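Local coordinates for protein probable N-acetyl-gamma-glutamyl-phosphate reductase, chloroplastic (Oryza sativa, PDB 2CVO) that probably catalyses the NADPH-dependent reduction of N-acetyl-L-glutamyl 5-phosphate to the semialdehyde, the third step of arginine biosynthesis from glutamate, at residues A[276-280]-A[316-320]. Coordinates in Å, arbitrary orientation, origin at the centre of the assembly. Numbering follows the deposited sequence.
Sequences ANDLY and NVFED
The first turn of an alpha-helix, closed by the 2.9 Å hydrogen bond from Tyr280 N to Ala276 O, lies on the end of an extended strand. The two short axes approach to 7.6 Å and run almost antiparallel (170°), so that Ala276 falls beside Glu319 (CA–CA 5.2 Å) and Tyr280 beside Val317 (CA–CA 5.9 Å). Val317 has the most surface covered. Pointing at the helix with chi1 in the p well (51°), it brings Val317 CG1 to within 3.4 Å of Tyr280 CB and 3.8 Å of Ala276 O, while Val317 CG2 lies 4.1 Å from Leu279 CD2. The small Ala276 side chain points at the strand, Ala276 CB lying 3.8 Å from Glu319 N, 3.9 Å from Phe318 C and 4.2 Å from Glu319 CB. Tyr280, chi1 t, slants toward the Asn316 end of the segment and presents its ring edge, Tyr280 CE1 making a close contact of 3.3 Å with Asn316 OD1. Asn316 OD1 accepts a 2.9 Å hydrogen bond from Val317 N; Asn316 ND2 is hydrogen-bonded to Ser300 O and Gly298 O, and Tyr280 OH to Leu296 O. Such mostly apolar helix-on-sheet packing is as expected of the alpha+beta dimerisation domain, here away from the catalytic cysteine inferred by similarity. Helix 276-287 packs over strands 313-319 and 325-332, antiparallel neighbours in the mixed sheet, Leu279 also meeting Ala326; Phe318 points away from the helix and packs on Ile226 of the second subunit.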
ATOM      1  N   ALA A 276      -5.360 -12.303  33.852  1.00  8.75           N
ATOM      2  CA  ALA A 276      -5.279 -12.463  32.406  1.00 11.89           C
ATOM      3  C   ALA A 276      -4.897 -13.913  32.080  1.00 11.56           C
ATOM      4  O   ALA A 276      -5.428 -14.515  31.146  1.00 10.87           O
ATOM      5  CB  ALA A 276      -4.240 -11.489  31.827  1.00 10.82           C
ATOM      6  N   ASN A 277      -3.981 -14.471  32.865  1.00 12.76           N
ATOM      7  CA  ASN A 277      -3.548 -15.847  32.655  1.00 15.63           C
ATOM      8  C   ASN A 277      -4.710 -16.826  32.811  1.00 15.31           C
ATOM      9  O   ASN A 277      -4.778 -17.833  32.103  1.00 16.68           O
ATOM     10  CB  ASN A 277      -2.438 -16.222  33.634  1.00 17.72           C
ATOM     11  CG  ASN A 277      -1.990 -17.667  33.469  1.00 22.18           C
ATOM     12  OD1 ASN A 277      -1.455 -18.046  32.425  1.00 22.61           O
ATOM     13  ND2 ASN A 277      -2.218 -18.483  34.496  1.00 22.65           N
ATOM     14  N   ASP A 278      -5.615 -16.544  33.745  1.00 14.04           N
ATOM     15  CA  ASP A 278      -6.777 -17.411  33.949  1.00 12.59           C
ATOM     16  C   ASP A 278      -7.591 -17.447  32.662  1.00 11.40           C
ATOM     17  O   ASP A 278      -8.063 -18.502  32.234  1.00 10.40           O
ATOM     18  CB  ASP A 278      -7.647 -16.877  35.090  1.00 13.74           C
ATOM     19  CG  ASP A 278      -7.003 -17.063  36.449  1.00 14.61           C
ATOM     20  OD1 ASP A 278      -7.432 -16.387  37.407  1.00 12.35           O
ATOM     21  OD2 ASP A 278      -6.075 -17.893  36.559  1.00 16.39           O
ATOM     22  N   LEU A 279      -7.763 -16.278  32.059  1.00  9.73           N
ATOM     23  CA  LEU A 279      -8.503 -16.168  30.811  1.00 10.92           C
ATOM     24  C   LEU A 279      -7.761 -16.968  29.751  1.00 10.50           C
ATOM     25  O   LEU A 279      -8.369 -17.714  28.981  1.00  9.09           O
ATOM     26  CB  LEU A 279      -8.592 -14.701  30.375  1.00  9.48           C
ATOM     27  CG  LEU A 279      -9.827 -13.878  30.758  1.00 13.35           C
ATOM     28  CD1 LEU A 279     -10.337 -14.251  32.140  1.00  8.34           C
ATOM     29  CD2 LEU A 279      -9.471 -12.398  30.672  1.00  7.34           C
ATOM     30  N   TYR A 280      -6.440 -16.800  29.731  1.00 11.06           N
ATOM     31  CA  TYR A 280      -5.574 -17.478  28.775  1.00 11.99           C
ATOM     32  C   TYR A 280      -5.682 -18.996  28.873  1.00 12.23           C
ATOM     33  O   TYR A 280      -5.767 -19.684  27.859  1.00 12.71           O
ATOM     34  CB  TYR A 280      -4.117 -17.071  29.005  1.00 11.13           C
ATOM     35  CG  TYR A 280      -3.155 -17.697  28.026  1.00  9.86           C
ATOM     36  CD1 TYR A 280      -2.917 -17.114  26.780  1.00 12.04           C
ATOM     37  CD2 TYR A 280      -2.501 -18.892  28.331  1.00 10.86           C
ATOM     38  CE1 TYR A 280      -2.049 -17.707  25.856  1.00 10.48           C
ATOM     39  CE2 TYR A 280      -1.634 -19.494  27.418  1.00 10.74           C
ATOM     40  CZ  TYR A 280      -1.413 -18.897  26.183  1.00 11.28           C
ATOM     41  OH  TYR A 280      -0.560 -19.490  25.278  1.00 11.03           O
ATOM     42  N   ASN A 316      -4.818 -14.118  21.447  1.00  9.68           N
ATOM     43  CA  ASN A 316      -4.034 -14.096  22.664  1.00 10.55           C
ATOM     44  C   ASN A 316      -4.708 -13.105  23.595  1.00 10.13           C
ATOM     45  O   ASN A 316      -5.507 -12.270  23.155  1.00  6.09           O
ATOM     46  CB  ASN A 316      -2.588 -13.661  22.393  1.00  9.19           C
ATOM     47  CG  ASN A 316      -1.609 -14.258  23.398  1.00 10.09           C
ATOM     48  OD1 ASN A 316      -2.013 -14.729  24.460  1.00  7.28           O
ATOM     49  ND2 ASN A 316      -0.321 -14.240  23.068  1.00  8.81           N
ATOM     50  N   VAL A 317      -4.402 -13.214  24.882  1.00  9.36           N
ATOM     51  CA  VAL A 317      -4.976 -12.327  25.875  1.00 10.10           C
ATOM     52  C   VAL A 317      -3.846 -11.727  26.690  1.00 10.10           C
ATOM     53  O   VAL A 317      -2.887 -12.415  27.041  1.00  9.29           O
ATOM     54  CB  VAL A 317      -5.967 -13.080  26.799  1.00 11.17           C
ATOM     55  CG1 VAL A 317      -5.322 -14.323  27.352  1.00 13.31           C
ATOM     56  CG2 VAL A 317      -6.420 -12.165  27.932  1.00 10.20           C
ATOM     57  N   PHE A 318      -3.957 -10.437  26.983  1.00  9.84           N
ATOM     58  CA  PHE A 318      -2.924  -9.743  27.738  1.00 10.61           C
ATOM     59  C   PHE A 318      -3.470  -8.986  28.941  1.00 11.01           C
ATOM     60  O   PHE A 318      -4.656  -8.659  29.009  1.00  8.34           O
ATOM     61  CB  PHE A 318      -2.183  -8.759  26.827  1.00 10.08           C
ATOM     62  CG  PHE A 318      -1.702  -9.367  25.540  1.00 11.21           C
ATOM     63  CD1 PHE A 318      -2.566  -9.500  24.454  1.00 12.34           C
ATOM     64  CD2 PHE A 318      -0.390  -9.817  25.414  1.00  9.39           C
ATOM     65  CE1 PHE A 318      -2.126 -10.076  23.252  1.00 12.17           C
ATOM     66  CE2 PHE A 318       0.062 -10.393  24.222  1.00 12.26           C
ATOM     67  CZ  PHE A 318      -0.810 -10.521  23.138  1.00 10.87           C
ATOM     68  N   GLU A 319      -2.580  -8.705  29.884  1.00 11.30           N
ATOM     69  CA  GLU A 319      -2.942  -7.969  31.082  1.00 13.82           C
ATOM     70  C   GLU A 319      -3.110  -6.501  30.694  1.00 12.68           C
ATOM     71  O   GLU A 319      -2.349  -5.979  29.884  1.00 12.82           O
ATOM     72  CB  GLU A 319      -1.830  -8.100  32.122  1.00 15.86           C
ATOM     73  CG  GLU A 319      -2.279  -7.843  33.541  1.00 24.08           C
ATOM     74  CD  GLU A 319      -1.148  -7.984  34.541  1.00 26.51           C
ATOM     75  OE1 GLU A 319      -0.415  -8.994  34.465  1.00 28.13           O
ATOM     76  OE2 GLU A 319      -0.999  -7.090  35.403  1.00 28.04           O
ATOM     77  N   ASP A 320      -4.117  -5.847  31.256  1.00 11.86           N
ATOM     78  CA  ASP A 320      -4.358  -4.436  30.974  1.00 10.65           C
ATOM     79  C   ASP A 320      -3.633  -3.662  32.072  1.00  9.97           C
ATOM     80  O   ASP A 320      -3.463  -4.176  33.175  1.00  7.77           O
ATOM     81  CB  ASP A 320      -5.856  -4.133  31.032  1.00  8.19           C
ATOM     82  CG  ASP A 320      -6.203  -2.772  30.453  1.00 10.62           C
ATOM     83  OD1 ASP A 320      -6.764  -2.729  29.336  1.00  7.35           O
ATOM     84  OD2 ASP A 320      -5.919  -1.747  31.109  1.00 10.88           O
TER